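Local coordinates for protein ectonucleotide pyrophosphatase/phosphodiesterase family member 5 (Mus musculus, PDB 5VEO) that probably acts as a zinc-dependent ectoenzyme hydrolysing phosphodiester or pyrophosphate bonds of nucleotides, and is held here as an inactive variant bound to AMP, at residues P142-S146 and Y172-D178; I55-P60 and H74-N79; D96-S100 and A128-I132. The protein carries 1 engineered substitution. One frame throughout, in Å; residues are numbered along the deposited sequence.

Contact 1 (P142-S146 and Y172-D178); sequences PYNES and YWEEPDD. With ZN (zinc ion), chain F; ZN (zinc ion), chain D; AMP (adenosine monophosphate), chain Q; NAG (2-acetamido-2-deoxy-beta-D-glucopyranose), chain I.
Tyr143 lays one ring face against the adenine of the bound AMP and ends in a hydrogen bond to Glu174. With CG anti to the backbone N (chi1 -176°), the ring is carried out of its loop to the base. Tyr143 CB sits 3.5 Å from AMP N6, with CG near the same nitrogen; Tyr143 CD1 comes within 3.3 Å of AMP C6, and CE1 passes close to AMP C5, which lies over the ring, offset toward the rim. CD2 nears AMP N7, and CE2 and CZ approach both AMP N7 and Glu174 OE1. Tyr143 OH donates to Glu174 OE1 (2.6 Å), meeting that carboxylate on its anti side and 28° out of its plane. The same hydroxyl accepts from AMP O2' at 2.9 Å, joining ribose and protein. Arg152 forms a salt bridge with Glu174 OE1, which probably fixes the acid's turn.

Beside this pair, Glu145 stretches out to bind a zinc ion through OE2 at 2.1 Å. Asp178 OD1 binds this zinc at 2.6 Å, with AMP O3' and three waters as further ligands. The metal probably offsets the repulsion between Glu145 OE2 and Asp178 OD2. Loop 142-146, the end of strand 168-173 and the start of helix 177-183 set this zinc at the ribose, while Asp177, with His181 and His325, holds a second on AMP O2P, consistent with the alkaline phosphatase clan.

Contact 2 (I55-P60 and H74-N79); sequences ITKAYP and HGIVAN. Engineered in segment 55-60: Ala58 (natural residue Thr). With AMP (adenosine monophosphate), chain Q.
Tyr59 N, in the first turn of helix 58-67, donates to the side-chain oxygen of Asn79 over 2.9 Å, the bond lying in the carbonyl plane. The other branch of that amide, Asn79 ND2, gives a hydrogen to AMP O1P at 2.8 Å, and Ala58 N reaches the same phosphate oxygen at 2.9 Å. Two N-H groups thus grip O1P, and the bond at OD1 settles which way round the amide sits. An aspartate in place of Asn79 would probably cost O1P one of its donors and set a negative charge against the phosphate.

Around this first shell, CB of Lys57 packs against the amide nitrogen while its ammonium leads away to the backbone O of His325. The Tyr59 ring stands nearly perpendicular to the Asn79 amide, at 89°, and carries its OH to within 2.8 Å of AMP N7.

Farther out, the loop is pressed onto the start of helix 58-67 and the residues leading into it. Ile76 CG2 touches Tyr59 CB at 3.6 Å, Pro60 wedges its CB and CG against the Ile76 carbonyl, and Ile55 CD1 meets Ala78 CB. His74 makes only a weak bond from NE2 to Pro60 O, its stronger partner being Thr64, while ND1 accepts from Ile76 N in the ring plane and helps shape the loop. Position 58 is an engineered alanine replacing threonine; a phosphate at this helix N-terminus, held by zinc, one backbone N-H and an asparagine amide, is consistent with the nucleophile site of the alkaline phosphatase clan.

Contact 3 (D96-S100 and A128-I132); sequences DIYDS and ADVKI
The Tyr98 ring offers its edge to the carboxylate of Asp129, whose CG lies in the ring plane, while the two planes stand almost at right angles (86°). Over one ring face lies CG1 of the preceding Ile97, 3.5 Å above the plane and shifted toward the rim. These groups belong to a loop-to-loop junction, without regular helix or strand on either side, at the adenine end of the nucleotide pocket in this alkaline phosphatase-type fold.

Tyr98 OH donates to Asp129 OD2 across 2.6 Å. The carboxylate is met on its syn side, with the hydroxyl 30° out of the plane, and ring carbon CE1 of Tyr98 also lies close to OD2. In Asp129, CG sits between the backbone N and the carbonyl carbon (chi1 60°), a torsion that brings the carboxylate to the tyrosine hydroxyl. OD2 takes a second hydrogen bond from Tyr143 N, so one carboxylate oxygen ties the two tyrosine-bearing loops together and probably keeps the acid from rotating. Tyr98 OH additionally makes a weak hydrogen bond with AMP N6.

Below the ring's polar tip the contact becomes apolar. Val130 CG2 comes obliquely to Tyr98 CD1, 3.6 Å away, and to Ile97 CD1 at 3.8 Å, filling the angle between the two side chains. Trp103, which donates through NE1 to Ile97 O, also touches Val130.

Toward the far end Ser100 OG donates to Lys131 O at 2.7 Å, tilted from the carbonyl plane. A water also bridges the two backbones, donating to Tyr98 O at 2.8 Å and accepting from Lys131 N at 3.0 Å.

How the contacts relate
Along the chain the contacts close in series: contact 2 first, then contact 3, then contact 1. The centres of contacts 1 and 2, and of 1 and 3, are about 17 Å apart; those of 2 and 3 about 14 Å. Strand 139-140, at one edge of the mixed sheet, separates the loops 128-132 and 142-146, while 172-178 leaves strand 168-173 deeper in the same sheet. Contact 2 lies at the N-terminal end of helix 58-67, and its Tyr59 packs on Ile97 of contact 3. Contacts 1 and 2 do not touch, but AMP spans them. Contact 3 also touches contact 1, so loops distant in sequence close around one nucleotide, from phosphate to adenine.

Contact 1 (P142-S146 and Y172-D178)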
loop_
_atom_site.group_PDB
_atom_site.type_symbol
_atom_site.label_atom_id
_atom_site.label_comp_id
_atom_site.label_asym_id
_atom_site.label_seq_id
_atom_site.Cartn_x
_atom_site.Cartn_y
_atom_site.Cartn_z
ATOM N N PRO A 142 -7.237 -9.956 -14.489
ATOM C CA PRO A 142 -6.357 -10.871 -13.750
ATOM C C PRO A 142 -4.966 -10.274 -13.609
ATOM O O PRO A 142 -4.413 -9.731 -14.561
ATOM C CB PRO A 142 -6.350 -12.127 -14.630
ATOM C CG PRO A 142 -7.627 -12.037 -15.387
ATOM C CD PRO A 142 -7.750 -10.585 -15.710
ATOM N N TYR A 143 -4.399 -10.336 -12.404
ATOM C CA TYR A 143 -3.128 -9.652 -12.197
ATOM C C TYR A 143 -2.061 -10.204 -13.136
ATOM O O TYR A 143 -1.838 -11.422 -13.225
ATOM C CB TYR A 143 -2.626 -9.761 -10.755
ATOM C CG TYR A 143 -1.353 -8.954 -10.607
ATOM C CD1 TYR A 143 -0.111 -9.558 -10.613
ATOM C CD2 TYR A 143 -1.404 -7.565 -10.568
ATOM C CE1 TYR A 143 1.055 -8.816 -10.513
ATOM C CE2 TYR A 143 -0.242 -6.805 -10.474
ATOM C CZ TYR A 143 0.994 -7.442 -10.480
ATOM O OH TYR A 143 2.148 -6.688 -10.380
ATOM N N ASN A 144 -1.372 -9.289 -13.810
ATOM C CA ASN A 144 -0.293 -9.666 -14.713
ATOM C C ASN A 144 0.633 -8.464 -14.830
ATOM O O ASN A 144 0.291 -7.471 -15.477
ATOM C CB ASN A 144 -0.842 -10.099 -16.069
ATOM C CG ASN A 144 0.233 -10.656 -16.967
ATOM O OD1 ASN A 144 1.374 -10.198 -16.932
ATOM N ND2 ASN A 144 -0.117 -11.651 -17.781
ATOM N N GLU A 145 1.799 -8.566 -14.200
ATOM C CA GLU A 145 2.747 -7.459 -14.158
ATOM C C GLU A 145 3.264 -7.075 -15.539
ATOM O O GLU A 145 3.753 -5.948 -15.717
ATOM C CB GLU A 145 3.899 -7.849 -13.228
ATOM C CG GLU A 145 4.878 -6.755 -12.976
ATOM C CD GLU A 145 5.766 -7.061 -11.794
ATOM O OE1 GLU A 145 5.899 -8.258 -11.461
ATOM O OE2 GLU A 145 6.305 -6.115 -11.176
ATOM N N SER A 146 3.178 -7.990 -16.519
ATOM C CA SER A 146 3.674 -7.735 -17.869
ATOM C C SER A 146 2.766 -6.838 -18.692
ATOM O O SER A 146 3.179 -6.399 -19.771
ATOM C CB SER A 146 3.858 -9.053 -18.617
ATOM O OG SER A 146 4.797 -9.862 -17.936
ATOM N N TYR A 172 -3.185 0.544 -11.033
ATOM C CA TYR A 172 -1.986 0.216 -10.278
ATOM C C TYR A 172 -0.812 0.041 -11.233
ATOM O O TYR A 172 -0.951 -0.554 -12.318
ATOM C CB TYR A 172 -2.229 -1.052 -9.460
ATOM C CG TYR A 172 -1.025 -1.614 -8.755
ATOM C CD1 TYR A 172 -0.550 -1.043 -7.581
ATOM C CD2 TYR A 172 -0.356 -2.699 -9.270
ATOM C CE1 TYR A 172 0.554 -1.563 -6.931
ATOM C CE2 TYR A 172 0.745 -3.221 -8.639
ATOM C CZ TYR A 172 1.207 -2.644 -7.475
ATOM O OH TYR A 172 2.306 -3.180 -6.871
ATOM N N TRP A 173 0.353 0.531 -10.802
ATOM C CA TRP A 173 1.612 0.359 -11.524
ATOM C C TRP A 173 2.717 0.048 -10.519
ATOM O O TRP A 173 2.716 0.595 -9.412
ATOM C CB TRP A 173 1.940 1.618 -12.332
ATOM C CG TRP A 173 3.120 1.523 -13.252
ATOM C CD1 TRP A 173 4.256 2.290 -13.218
ATOM C CD2 TRP A 173 3.281 0.623 -14.352
ATOM N NE1 TRP A 173 5.098 1.928 -14.238
ATOM C CE2 TRP A 173 4.528 0.904 -14.945
ATOM C CE3 TRP A 173 2.488 -0.393 -14.893
ATOM C CZ2 TRP A 173 5.006 0.198 -16.042
ATOM C CZ3 TRP A 173 2.952 -1.085 -15.994
ATOM C CH2 TRP A 173 4.206 -0.792 -16.555
ATOM N N GLU A 174 3.666 -0.827 -10.913
ATOM C CA GLU A 174 4.652 -1.393 -9.988
ATOM C C GLU A 174 5.882 -0.514 -9.774
ATOM O O GLU A 174 6.711 -0.829 -8.894
ATOM C CB GLU A 174 5.101 -2.763 -10.488
ATOM C CG GLU A 174 3.995 -3.813 -10.509
ATOM C CD GLU A 174 3.048 -3.739 -11.706
ATOM O OE1 GLU A 174 2.024 -4.473 -11.677
ATOM O OE2 GLU A 174 3.346 -3.002 -12.684
ATOM N N GLU A 175 6.032 0.547 -10.562
ATOM C CA GLU A 175 7.106 1.519 -10.361
ATOM C C GLU A 175 6.568 2.766 -9.664
ATOM O O GLU A 175 5.407 3.164 -9.894
ATOM C CB GLU A 175 7.749 1.899 -11.693
ATOM C CG GLU A 175 8.556 0.794 -12.336
ATOM C CD GLU A 175 9.917 0.531 -11.676
ATOM O OE1 GLU A 175 10.118 0.856 -10.486
ATOM O OE2 GLU A 175 10.784 -0.037 -12.375
ATOM N N PRO A 176 7.428 3.428 -8.858
ATOM C CA PRO A 176 8.878 3.248 -8.734
ATOM C C PRO A 176 9.364 2.258 -7.647
ATOM O O PRO A 176 10.556 2.202 -7.359
ATOM C CB PRO A 176 9.346 4.667 -8.412
ATOM C CG PRO A 176 8.247 5.216 -7.590
ATOM C CD PRO A 176 6.987 4.674 -8.210
ATOM N N ASP A 177 8.450 1.448 -7.105
ATOM C CA ASP A 177 8.822 0.446 -6.101
ATOM C C ASP A 177 9.893 -0.515 -6.615
ATOM O O ASP A 177 10.896 -0.776 -5.935
ATOM C CB ASP A 177 7.580 -0.326 -5.663
ATOM C CG ASP A 177 7.877 -1.359 -4.602
ATOM O OD1 ASP A 177 8.020 -0.976 -3.421
ATOM O OD2 ASP A 177 7.940 -2.572 -4.933
ATOM N N ASP A 178 9.676 -1.087 -7.803
ATOM C CA ASP A 178 10.567 -2.134 -8.304
ATOM C C ASP A 178 12.002 -1.631 -8.410
ATOM O O ASP A 178 12.941 -2.261 -7.911
ATOM C CB ASP A 178 10.090 -2.615 -9.675
ATOM C CG ASP A 178 9.059 -3.715 -9.593
ATOM O OD1 ASP A 178 8.826 -4.242 -8.487
ATOM O OD2 ASP A 178 8.495 -4.060 -10.647
HETATM ZN ZN ZN F . 7.177 -6.090 -9.277
HETATM ZN ZN ZN D . 8.233 -2.854 -2.453
HETATM P P AMP Q . 5.558 -4.217 -2.069
HETATM O O1P AMP Q . 5.111 -4.551 -0.678
HETATM O O2P AMP Q . 7.069 -4.409 -2.241
HETATM O O3P AMP Q . 5.136 -2.820 -2.517
HETATM O "O5'" AMP Q . 4.851 -5.230 -3.087
HETATM C "C5'" AMP Q . 4.672 -4.830 -4.454
HETATM C "C4'" AMP Q . 4.810 -5.959 -5.437
HETATM O "O4'" AMP Q . 3.633 -6.753 -5.379
HETATM C "C3'" AMP Q . 4.908 -5.487 -6.889
HETATM O "O3'" AMP Q . 6.222 -5.651 -7.376
HETATM C "C2'" AMP Q . 3.941 -6.389 -7.664
HETATM O "O2'" AMP Q . 4.491 -7.023 -8.787
HETATM C "C1'" AMP Q . 3.489 -7.392 -6.622
HETATM N N9 AMP Q . 2.107 -7.789 -6.777
HETATM C C8 AMP Q . 1.012 -7.018 -6.660
HETATM N N7 AMP Q . -0.099 -7.770 -6.855
HETATM C C5 AMP Q . 0.333 -9.038 -7.089
HETATM C C6 AMP Q . -0.294 -10.347 -7.364
HETATM N N6 AMP Q . -1.633 -10.447 -7.433
HETATM N N1 AMP Q . 0.501 -11.417 -7.542
HETATM C C2 AMP Q . 1.843 -11.348 -7.475
HETATM N N3 AMP Q . 2.494 -10.202 -7.221
HETATM C C4 AMP Q . 1.782 -9.043 -7.040
HETATM C C1 NAG I . 0.858 -12.242 -18.655
HETATM C C2 NAG I . 0.614 -13.736 -18.826
HETATM C C3 NAG I . 1.762 -14.344 -19.594
HETATM C C4 NAG I . 1.894 -13.672 -20.951
HETATM C C5 NAG I . 1.932 -12.141 -20.875
HETATM C C6 NAG I . 1.671 -11.551 -22.247
HETATM C C7 NAG I . -0.496 -15.315 -17.301
HETATM C C8 NAG I . -0.502 -15.905 -15.921
HETATM N N2 NAG I . 0.454 -14.404 -17.545
HETATM O O3 NAG I . 1.508 -15.731 -19.790
HETATM O O4 NAG I . 3.095 -14.113 -21.572
HETATM O O5 NAG I . 0.939 -11.604 -19.971
HETATM O O6 NAG I . 1.098 -10.251 -22.223
HETATM O O7 NAG I . -1.312 -15.649 -18.155
HETATM O O HOH W 1 8.011 -8.139 -8.456
HETATM O O HOH W 2 7.959 -8.159 -10.391
HETATM O O HOH W 3 8.532 -6.197 -11.226
#

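Contact 2 (I55-P60 and H74-N79)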
loop_
_atom_site.group_PDB
_atom_site.type_symbol
_atom_site.label_atom_id
_atom_site.label_comp_id
_atom_site.label_asym_id
_atom_site.label_seq_id
_atom_site.Cartn_x
_atom_site.Cartn_y
_atom_site.Cartn_z
ATOM N N ILE A 55 2.139 -2.687 8.799
ATOM C CA ILE A 55 3.467 -2.495 8.221
ATOM C C ILE A 55 3.362 -1.816 6.861
ATOM O O ILE A 55 2.384 -1.968 6.140
ATOM C CB ILE A 55 4.226 -3.843 8.108
ATOM C CG1 ILE A 55 3.589 -4.775 7.074
ATOM C CG2 ILE A 55 4.312 -4.511 9.465
ATOM C CD1 ILE A 55 4.352 -6.069 6.871
ATOM N N THR A 56 4.414 -1.083 6.494
ATOM C CA THR A 56 4.354 -0.195 5.339
ATOM C C THR A 56 4.756 -0.943 4.062
ATOM O O THR A 56 5.742 -0.613 3.371
ATOM C CB THR A 56 5.206 1.056 5.586
ATOM O OG1 THR A 56 6.550 0.702 5.954
ATOM C CG2 THR A 56 4.598 1.941 6.672
ATOM N N LYS A 57 3.940 -1.965 3.751
ATOM C CA LYS A 57 4.045 -2.801 2.556
ATOM C C LYS A 57 2.772 -2.690 1.716
ATOM O O LYS A 57 1.752 -2.134 2.146
ATOM C CB LYS A 57 4.312 -4.274 2.934
ATOM C CG LYS A 57 5.564 -4.502 3.783
ATOM C CD LYS A 57 6.691 -4.931 2.974
ATOM C CE LYS A 57 7.902 -5.422 3.717
ATOM N NZ LYS A 57 9.045 -5.290 2.731
ATOM N N ALA A 58 2.808 -3.258 0.509
ATOM C CA ALA A 58 1.725 -3.077 -0.462
ATOM C C ALA A 58 0.380 -3.611 0.019
ATOM O O ALA A 58 -0.643 -2.928 -0.109
ATOM C CB ALA A 58 2.097 -3.744 -1.784
ATOM N N TYR A 59 0.327 -4.853 0.485
ATOM C CA TYR A 59 -1.003 -5.429 0.624
ATOM C C TYR A 59 -1.736 -4.812 1.816
ATOM O O TYR A 59 -2.915 -4.454 1.681
ATOM C CB TYR A 59 -0.923 -6.972 0.652
ATOM C CG TYR A 59 -1.106 -7.435 -0.774
ATOM C CD1 TYR A 59 -0.226 -7.036 -1.769
ATOM C CD2 TYR A 59 -2.232 -8.143 -1.153
ATOM C CE1 TYR A 59 -0.445 -7.370 -3.104
ATOM C CE2 TYR A 59 -2.448 -8.493 -2.467
ATOM C CZ TYR A 59 -1.551 -8.110 -3.440
ATOM O OH TYR A 59 -1.816 -8.442 -4.750
ATOM N N PRO A 60 -1.094 -4.597 2.970
ATOM C CA PRO A 60 -1.813 -3.879 4.036
ATOM C C PRO A 60 -2.238 -2.479 3.614
ATOM O O PRO A 60 -3.353 -2.044 3.926
ATOM C CB PRO A 60 -0.796 -3.851 5.185
ATOM C CG PRO A 60 0.106 -4.958 4.928
ATOM C CD PRO A 60 0.203 -5.106 3.443
ATOM N N HIS A 74 -8.644 -4.988 9.152
ATOM C CA HIS A 74 -9.021 -5.579 7.870
ATOM C C HIS A 74 -8.340 -6.916 7.601
ATOM O O HIS A 74 -8.777 -7.630 6.697
ATOM C CB HIS A 74 -8.816 -4.598 6.710
ATOM C CG HIS A 74 -7.406 -4.164 6.466
ATOM N ND1 HIS A 74 -6.354 -5.044 6.304
ATOM C CD2 HIS A 74 -6.897 -2.927 6.262
ATOM C CE1 HIS A 74 -5.256 -4.364 6.031
ATOM N NE2 HIS A 74 -5.557 -3.074 6.008
ATOM N N GLY A 75 -7.320 -7.290 8.380
ATOM C CA GLY A 75 -6.771 -8.631 8.377
ATOM C C GLY A 75 -5.680 -8.907 7.363
ATOM O O GLY A 75 -5.087 -9.995 7.400
ATOM N N ILE A 76 -5.380 -7.965 6.474
ATOM C CA ILE A 76 -4.251 -8.119 5.541
ATOM C C ILE A 76 -3.070 -7.443 6.229
ATOM O O ILE A 76 -2.759 -6.267 6.015
ATOM C CB ILE A 76 -4.555 -7.532 4.156
ATOM C CG1 ILE A 76 -5.768 -8.215 3.505
ATOM C CG2 ILE A 76 -3.338 -7.654 3.250
ATOM C CD1 ILE A 76 -5.549 -9.662 3.108
ATOM N N VAL A 77 -2.431 -8.193 7.135
ATOM C CA VAL A 77 -1.427 -7.594 8.016
ATOM C C VAL A 77 -0.032 -7.568 7.401
ATOM O O VAL A 77 0.835 -6.848 7.907
ATOM C CB VAL A 77 -1.374 -8.292 9.392
ATOM C CG1 VAL A 77 -2.759 -8.329 10.031
ATOM C CG2 VAL A 77 -0.811 -9.691 9.313
ATOM N N ALA A 78 0.197 -8.289 6.311
ATOM C CA ALA A 78 1.500 -8.349 5.669
ATOM C C ALA A 78 1.319 -8.928 4.273
ATOM O O ALA A 78 0.255 -9.450 3.933
ATOM C CB ALA A 78 2.478 -9.198 6.490
ATOM N N ASN A 79 2.391 -8.857 3.469
ATOM C CA ASN A 79 2.415 -9.527 2.175
ATOM C C ASN A 79 2.603 -11.024 2.321
ATOM O O ASN A 79 2.308 -11.762 1.385
ATOM C CB ASN A 79 3.550 -9.017 1.297
ATOM C CG ASN A 79 3.410 -7.555 0.923
ATOM O OD1 ASN A 79 2.335 -6.939 1.004
ATOM N ND2 ASN A 79 4.509 -7.005 0.464
HETATM P P AMP Q . 5.558 -4.217 -2.069
HETATM O O1P AMP Q . 5.111 -4.551 -0.678
HETATM O O2P AMP Q . 7.069 -4.409 -2.241
HETATM O O3P AMP Q . 5.136 -2.820 -2.517
HETATM O "O5'" AMP Q . 4.851 -5.230 -3.087
HETATM C "C5'" AMP Q . 4.672 -4.830 -4.454
HETATM C "C4'" AMP Q . 4.810 -5.959 -5.437
HETATM O "O4'" AMP Q . 3.633 -6.753 -5.379
HETATM C "C3'" AMP Q . 4.908 -5.487 -6.889
HETATM O "O3'" AMP Q . 6.222 -5.651 -7.376
HETATM C "C2'" AMP Q . 3.941 -6.389 -7.664
HETATM O "O2'" AMP Q . 4.491 -7.023 -8.787
HETATM C "C1'" AMP Q . 3.489 -7.392 -6.622
HETATM N N9 AMP Q . 2.107 -7.789 -6.777
HETATM C C8 AMP Q . 1.012 -7.018 -6.660
HETATM N N7 AMP Q . -0.099 -7.770 -6.855
HETATM C C5 AMP Q . 0.333 -9.038 -7.089
HETATM C C6 AMP Q . -0.294 -10.347 -7.364
HETATM N N6 AMP Q . -1.633 -10.447 -7.433
HETATM N N1 AMP Q . 0.501 -11.417 -7.542
HETATM C C2 AMP Q . 1.843 -11.348 -7.475
HETATM N N3 AMP Q . 2.494 -10.202 -7.221
HETATM C C4 AMP Q . 1.782 -9.043 -7.040
#

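Contact 3 (D96-S100 and A128-I132)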
loop_
_atom_site.group_PDB
_atom_site.type_symbol
_atom_site.label_atom_id
_atom_site.label_comp_id
_atom_site.label_asym_id
_atom_site.label_seq_id
_atom_site.Cartn_x
_atom_site.Cartn_y
_atom_site.Cartn_z
ATOM N N ASP A 96 0.241 -16.270 -4.066
ATOM C CA ASP A 96 -0.661 -17.091 -3.257
ATOM C C ASP A 96 -1.496 -16.179 -2.357
ATOM O O ASP A 96 -1.373 -16.181 -1.124
ATOM C CB ASP A 96 0.154 -18.099 -2.448
ATOM C CG ASP A 96 -0.703 -19.063 -1.649
ATOM O OD1 ASP A 96 -1.898 -19.240 -1.974
ATOM O OD2 ASP A 96 -0.166 -19.641 -0.672
ATOM N N ILE A 97 -2.356 -15.389 -3.014
ATOM C CA ILE A 97 -3.165 -14.364 -2.374
ATOM C C ILE A 97 -4.655 -14.562 -2.601
ATOM O O ILE A 97 -5.442 -13.684 -2.247
ATOM C CB ILE A 97 -2.762 -12.960 -2.860
ATOM C CG1 ILE A 97 -3.159 -12.787 -4.350
ATOM C CG2 ILE A 97 -1.302 -12.760 -2.596
ATOM C CD1 ILE A 97 -3.620 -11.414 -4.736
ATOM N N TYR A 98 -5.063 -15.661 -3.231
ATOM C CA TYR A 98 -6.424 -15.769 -3.745
ATOM C C TYR A 98 -7.355 -16.525 -2.813
ATOM O O TYR A 98 -8.517 -16.732 -3.164
ATOM C CB TYR A 98 -6.407 -16.404 -5.152
ATOM C CG TYR A 98 -5.746 -15.462 -6.113
ATOM C CD1 TYR A 98 -6.447 -14.392 -6.658
ATOM C CD2 TYR A 98 -4.396 -15.574 -6.404
ATOM C CE1 TYR A 98 -5.820 -13.475 -7.493
ATOM C CE2 TYR A 98 -3.766 -14.667 -7.242
ATOM C CZ TYR A 98 -4.480 -13.623 -7.777
ATOM O OH TYR A 98 -3.830 -12.723 -8.586
ATOM N N ASP A 99 -6.892 -16.907 -1.625
ATOM C CA ASP A 99 -7.782 -17.514 -0.637
ATOM C C ASP A 99 -8.654 -16.418 -0.028
ATOM O O ASP A 99 -8.179 -15.577 0.745
ATOM C CB ASP A 99 -6.981 -18.254 0.428
ATOM C CG ASP A 99 -7.865 -18.965 1.458
ATOM O OD1 ASP A 99 -9.068 -18.637 1.574
ATOM O OD2 ASP A 99 -7.340 -19.848 2.171
ATOM N N SER A 100 -9.933 -16.428 -0.400
ATOM C CA SER A 100 -10.873 -15.381 -0.018
ATOM C C SER A 100 -10.883 -15.106 1.479
ATOM O O SER A 100 -11.124 -13.966 1.898
ATOM C CB SER A 100 -12.272 -15.786 -0.482
ATOM O OG SER A 100 -12.283 -16.037 -1.877
ATOM N N ALA A 128 -7.996 -6.858 -6.245
ATOM C CA ALA A 128 -9.173 -6.638 -7.076
ATOM C C ALA A 128 -9.528 -7.857 -7.925
ATOM O O ALA A 128 -10.670 -7.960 -8.394
ATOM C CB ALA A 128 -8.959 -5.411 -7.964
ATOM N N ASP A 129 -8.595 -8.785 -8.132
ATOM C CA ASP A 129 -8.884 -10.010 -8.866
ATOM C C ASP A 129 -9.104 -11.191 -7.926
ATOM O O ASP A 129 -9.003 -12.355 -8.347
ATOM C CB ASP A 129 -7.784 -10.295 -9.903
ATOM C CG ASP A 129 -6.402 -10.478 -9.300
ATOM O OD1 ASP A 129 -6.101 -9.847 -8.273
ATOM O OD2 ASP A 129 -5.595 -11.239 -9.890
ATOM N N VAL A 130 -9.434 -10.906 -6.670
ATOM C CA VAL A 130 -9.716 -11.909 -5.649
ATOM C C VAL A 130 -11.212 -11.907 -5.384
ATOM O O VAL A 130 -11.823 -10.844 -5.279
ATOM C CB VAL A 130 -8.949 -11.607 -4.348
ATOM C CG1 VAL A 130 -9.292 -12.618 -3.238
ATOM C CG2 VAL A 130 -7.445 -11.593 -4.578
ATOM N N LYS A 131 -11.796 -13.091 -5.230
ATOM C CA LYS A 131 -13.205 -13.166 -4.884
ATOM C C LYS A 131 -13.351 -12.852 -3.399
ATOM O O LYS A 131 -12.743 -13.512 -2.555
ATOM C CB LYS A 131 -13.782 -14.543 -5.216
ATOM C CG LYS A 131 -15.249 -14.618 -4.941
ATOM C CD LYS A 131 -15.793 -16.015 -5.250
ATOM C CE LYS A 131 -16.284 -16.091 -6.669
ATOM N NZ LYS A 131 -16.962 -17.400 -6.994
ATOM N N ILE A 132 -14.123 -11.821 -3.076
ATOM C CA ILE A 132 -14.283 -11.368 -1.700
ATOM C C ILE A 132 -15.774 -11.255 -1.425
ATOM O O ILE A 132 -16.485 -10.532 -2.131
ATOM C CB ILE A 132 -13.569 -10.028 -1.450
ATOM C CG1 ILE A 132 -12.072 -10.151 -1.782
ATOM C CG2 ILE A 132 -13.752 -9.581 -0.003
ATOM C CD1 ILE A 132 -11.326 -8.798 -1.798
HETATM O O HOH W 4 -10.245 -15.633 -5.145
#